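Local coordinates for protein tryptophanyl-tRNA synthetase (Thermus thermophilus, PDB 2EL7) that probably catalyses the ATP-dependent attachment of tryptophan to its cognate tRNA, as a homodimeric class I aminoacyl-tRNA synthetase, at residues G30-Y44 with L74-H86. Residues are numbered along the deposited sequence; the frame is centred on the assembly and turned at random.
Sequences GEKLGRDAFFCIVDY and LDPEKVTLFVQSH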
# COMPACT_ATOMS: atom_id res chain seq x y z
N GLY A 30 -3.86 -0.85 29.56
CA GLY A 30 -4.04 0.59 29.65
C GLY A 30 -3.66 1.14 31.03
O GLY A 30 -3.11 2.22 31.13
N GLU A 31 -3.96 0.40 32.09
CA GLU A 31 -3.61 0.86 33.44
C GLU A 31 -2.10 0.94 33.56
O GLU A 31 -1.55 1.82 34.22
CB GLU A 31 -4.13 -0.11 34.51
CG GLU A 31 -5.63 -0.29 34.52
CD GLU A 31 -6.34 0.87 35.16
OE1 GLU A 31 -7.39 1.29 34.63
OE2 GLU A 31 -5.84 1.37 36.19
N LYS A 32 -1.42 0.00 32.91
CA LYS A 32 0.02 -0.07 32.98
C LYS A 32 0.79 0.85 32.03
O LYS A 32 1.81 1.45 32.40
CB LYS A 32 0.44 -1.53 32.76
CG LYS A 32 1.91 -1.82 32.99
CD LYS A 32 2.15 -3.32 33.05
CE LYS A 32 3.64 -3.65 33.19
NZ LYS A 32 4.25 -3.05 34.41
N LEU A 33 0.29 0.99 30.80
CA LEU A 33 1.01 1.80 29.84
C LEU A 33 0.45 3.18 29.59
O LEU A 33 1.14 4.04 29.05
CB LEU A 33 1.16 1.02 28.52
CG LEU A 33 1.80 -0.36 28.76
CD1 LEU A 33 1.78 -1.20 27.49
CD2 LEU A 33 3.21 -0.16 29.28
N GLY A 34 -0.78 3.41 29.99
CA GLY A 34 -1.37 4.72 29.81
C GLY A 34 -1.50 5.09 28.35
O GLY A 34 -2.18 4.37 27.59
N ARG A 35 -0.85 6.18 27.94
CA ARG A 35 -0.93 6.68 26.57
C ARG A 35 -0.17 5.81 25.56
O ARG A 35 -0.43 5.84 24.37
CB ARG A 35 -0.41 8.11 26.52
CG ARG A 35 -1.42 9.13 26.03
CD ARG A 35 -2.30 9.76 27.10
NE ARG A 35 -3.72 9.50 26.82
CZ ARG A 35 -4.74 10.34 27.02
NH1 ARG A 35 -5.96 9.94 26.74
NH2 ARG A 35 -4.56 11.57 27.49
N ASP A 36 0.77 5.03 26.05
CA ASP A 36 1.51 4.15 25.17
C ASP A 36 0.81 2.83 24.97
O ASP A 36 1.41 1.85 24.53
CB ASP A 36 2.92 3.97 25.69
CG ASP A 36 3.84 5.06 25.20
OD1 ASP A 36 4.63 5.58 26.01
OD2 ASP A 36 3.76 5.40 23.99
N ALA A 37 -0.47 2.80 25.31
CA ALA A 37 -1.27 1.62 25.06
C ALA A 37 -2.10 2.02 23.84
O ALA A 37 -3.19 2.54 24.00
CB ALA A 37 -2.19 1.32 26.25
N PHE A 38 -1.57 1.82 22.64
CA PHE A 38 -2.30 2.16 21.41
C PHE A 38 -3.37 1.15 21.05
O PHE A 38 -3.12 -0.07 21.02
CB PHE A 38 -1.36 2.28 20.22
CG PHE A 38 -0.49 3.51 20.25
CD1 PHE A 38 0.06 4.01 19.08
CD2 PHE A 38 -0.23 4.17 21.44
CE1 PHE A 38 0.84 5.13 19.09
CE2 PHE A 38 0.55 5.29 21.45
CZ PHE A 38 1.09 5.78 20.27
N PHE A 39 -4.56 1.65 20.75
CA PHE A 39 -5.66 0.75 20.36
C PHE A 39 -6.14 1.22 19.02
O PHE A 39 -6.60 2.35 18.89
CB PHE A 39 -6.80 0.77 21.40
CG PHE A 39 -6.41 0.18 22.74
CD1 PHE A 39 -5.88 1.00 23.75
CD2 PHE A 39 -6.59 -1.18 23.00
CE1 PHE A 39 -5.54 0.47 24.99
CE2 PHE A 39 -6.26 -1.73 24.25
CZ PHE A 39 -5.73 -0.91 25.25
N CYS A 40 -6.01 0.34 18.03
CA CYS A 40 -6.34 0.65 16.63
C CYS A 40 -7.53 -0.11 16.06
O CYS A 40 -7.49 -1.34 15.96
CB CYS A 40 -5.09 0.37 15.77
SG CYS A 40 -5.11 0.88 14.02
N ILE A 41 -8.58 0.62 15.68
CA ILE A 41 -9.78 0.04 15.09
C ILE A 41 -9.38 -0.19 13.62
O ILE A 41 -9.28 0.76 12.84
CB ILE A 41 -10.98 1.02 15.19
CG1 ILE A 41 -11.42 1.17 16.65
CG2 ILE A 41 -12.14 0.53 14.33
CD1 ILE A 41 -12.53 2.20 16.88
N VAL A 42 -9.16 -1.45 13.24
CA VAL A 42 -8.70 -1.73 11.88
C VAL A 42 -9.76 -1.77 10.77
O VAL A 42 -10.01 -2.82 10.18
CB VAL A 42 -7.85 -3.04 11.84
CG1 VAL A 42 -6.56 -2.84 12.60
CG2 VAL A 42 -8.62 -4.20 12.44
N ASP A 43 -10.30 -0.60 10.44
CA ASP A 43 -11.34 -0.50 9.42
C ASP A 43 -10.88 -1.00 8.05
O ASP A 43 -11.67 -1.56 7.29
CB ASP A 43 -11.89 0.94 9.36
CG ASP A 43 -10.81 1.99 9.09
OD1 ASP A 43 -11.18 3.13 8.77
OD2 ASP A 43 -9.61 1.69 9.18
N TYR A 44 -9.60 -0.82 7.73
CA TYR A 44 -9.06 -1.30 6.46
C TYR A 44 -9.16 -2.81 6.30
O TYR A 44 -9.10 -3.31 5.18
CB TYR A 44 -7.59 -0.87 6.29
CG TYR A 44 -7.44 0.50 5.64
CD1 TYR A 44 -6.33 1.30 5.90
CD2 TYR A 44 -8.43 0.99 4.79
CE1 TYR A 44 -6.20 2.57 5.33
CE2 TYR A 44 -8.32 2.26 4.21
CZ TYR A 44 -7.21 3.04 4.49
OH TYR A 44 -7.11 4.30 3.92
N LEU A 74 -12.27 0.54 27.68
CA LEU A 74 -11.12 1.23 27.11
C LEU A 74 -11.35 2.70 27.40
O LEU A 74 -12.32 3.27 26.91
CB LEU A 74 -11.03 0.98 25.60
CG LEU A 74 -10.56 -0.44 25.24
CD1 LEU A 74 -10.08 -0.44 23.81
CD2 LEU A 74 -9.40 -0.88 26.15
N ASP A 75 -10.48 3.31 28.20
CA ASP A 75 -10.64 4.70 28.64
C ASP A 75 -9.78 5.74 27.93
O ASP A 75 -8.58 5.85 28.15
CB ASP A 75 -10.40 4.72 30.15
CG ASP A 75 -10.66 6.07 30.79
OD1 ASP A 75 -10.49 6.14 32.03
OD2 ASP A 75 -11.00 7.06 30.08
N PRO A 76 -10.42 6.57 27.08
CA PRO A 76 -9.77 7.63 26.30
C PRO A 76 -9.07 8.69 27.14
O PRO A 76 -8.33 9.49 26.59
CB PRO A 76 -10.90 8.21 25.47
CG PRO A 76 -11.97 7.12 25.49
CD PRO A 76 -11.88 6.62 26.89
N GLU A 77 -9.31 8.70 28.45
CA GLU A 77 -8.64 9.66 29.33
C GLU A 77 -7.29 9.10 29.74
O GLU A 77 -6.45 9.82 30.27
CB GLU A 77 -9.45 9.92 30.62
CG GLU A 77 -10.84 10.50 30.40
CD GLU A 77 -10.81 11.68 29.45
OE1 GLU A 77 -11.72 11.75 28.59
OE2 GLU A 77 -9.88 12.51 29.56
N LYS A 78 -7.10 7.80 29.51
CA LYS A 78 -5.86 7.11 29.85
C LYS A 78 -5.10 6.56 28.65
O LYS A 78 -3.87 6.68 28.59
CB LYS A 78 -6.15 5.94 30.78
CG LYS A 78 -6.74 6.31 32.14
CD LYS A 78 -6.92 5.06 32.97
CE LYS A 78 -7.84 5.29 34.14
NZ LYS A 78 -8.24 3.97 34.72
N VAL A 79 -5.81 5.98 27.67
CA VAL A 79 -5.12 5.40 26.52
C VAL A 79 -5.12 6.19 25.22
O VAL A 79 -5.43 7.39 25.20
CB VAL A 79 -5.63 3.96 26.24
CG1 VAL A 79 -5.72 3.19 27.55
CG2 VAL A 79 -6.99 4.00 25.51
N THR A 80 -4.74 5.50 24.13
CA THR A 80 -4.68 6.13 22.80
C THR A 80 -5.45 5.27 21.83
O THR A 80 -4.95 4.27 21.37
CB THR A 80 -3.22 6.31 22.35
OG1 THR A 80 -2.61 7.28 23.20
CG2 THR A 80 -3.11 6.81 20.90
N LEU A 81 -6.67 5.70 21.53
CA LEU A 81 -7.58 5.00 20.63
C LEU A 81 -7.77 5.77 19.36
O LEU A 81 -8.08 6.95 19.40
CB LEU A 81 -8.93 4.84 21.31
CG LEU A 81 -10.07 4.11 20.59
CD1 LEU A 81 -9.69 2.66 20.32
CD2 LEU A 81 -11.32 4.16 21.49
N PHE A 82 -7.61 5.09 18.24
CA PHE A 82 -7.74 5.72 16.93
C PHE A 82 -8.17 4.73 15.85
O PHE A 82 -8.16 3.51 16.06
CB PHE A 82 -6.41 6.36 16.56
CG PHE A 82 -5.27 5.39 16.43
CD1 PHE A 82 -4.96 4.84 15.20
CD2 PHE A 82 -4.50 5.05 17.53
CE1 PHE A 82 -3.87 3.96 15.06
CE2 PHE A 82 -3.42 4.18 17.42
CZ PHE A 82 -3.10 3.63 16.16
N VAL A 83 -8.57 5.26 14.70
CA VAL A 83 -9.02 4.46 13.57
C VAL A 83 -7.88 4.31 12.58
O VAL A 83 -7.28 5.30 12.16
CB VAL A 83 -10.21 5.12 12.84
CG1 VAL A 83 -10.56 4.32 11.58
CG2 VAL A 83 -11.40 5.21 13.77
N GLN A 84 -7.59 3.07 12.18
CA GLN A 84 -6.50 2.80 11.25
C GLN A 84 -6.40 3.79 10.08
O GLN A 84 -5.38 4.47 9.94
CB GLN A 84 -6.60 1.35 10.76
CG GLN A 84 -5.56 0.91 9.76
CD GLN A 84 -5.63 -0.60 9.47
OE1 GLN A 84 -6.64 -1.27 9.73
NE2 GLN A 84 -4.55 -1.13 8.93
N SER A 85 -7.46 3.92 9.27
CA SER A 85 -7.45 4.86 8.13
C SER A 85 -7.20 6.33 8.47
O SER A 85 -6.93 7.13 7.57
CB SER A 85 -8.76 4.75 7.31
OG SER A 85 -9.91 5.24 7.98
N HIS A 86 -7.27 6.72 9.74
CA HIS A 86 -7.01 8.12 10.09
C HIS A 86 -5.52 8.46 10.09
O HIS A 86 -5.16 9.62 10.06
CB HIS A 86 -7.66 8.48 11.43
CG HIS A 86 -9.16 8.49 11.36
ND1 HIS A 86 -9.95 8.98 12.38
CD2 HIS A 86 -10.01 8.06 10.40
CE1 HIS A 86 -11.22 8.83 12.05
NE2 HIS A 86 -11.28 8.28 10.85
O HOH W 1 -7.61 13.18 27.55
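R35 reaches V79 because its chain bends at chi2 (89°) and again at chi3. Both NE and NH1 then meet the single oxygen V79 O side-on, close to the guanidinium plane. The NH1 to V79 O bond is 3.0 Å and lies in the carbonyl plane; NE comes from above that plane. A leucine here would probably leave V79 O without either side-chain donor. K78 extends its chain to E31, and NZ to OE1 is a 2.8 Å salt bridge.

Strands 37-41 and 80-83 pair in parallel. F39 N donates to T80 O, and I41 N to F82 O at 2.9 Å. Methyl CD2 of L74 lies over one face of the F39 ring, 4.0 Å from its centroid. On the other side of the sheet, T80 CG2 covers a face of F38, and C40 SG sits obliquely by the F82 ring, 3.5 Å from CE1. Beyond the strands, D43 receives S85 OG on OD1 (2.6 Å) and S85 N on OD2, each on a syn lone pair.

This is a right-handed beta-alpha-beta crossover of the Rossmann-type catalytic fold. Helix 55-72 makes the connection and packs on I41, helix 296-324 covers F38 and F82, and strand 4-8 flanks strand 37-41.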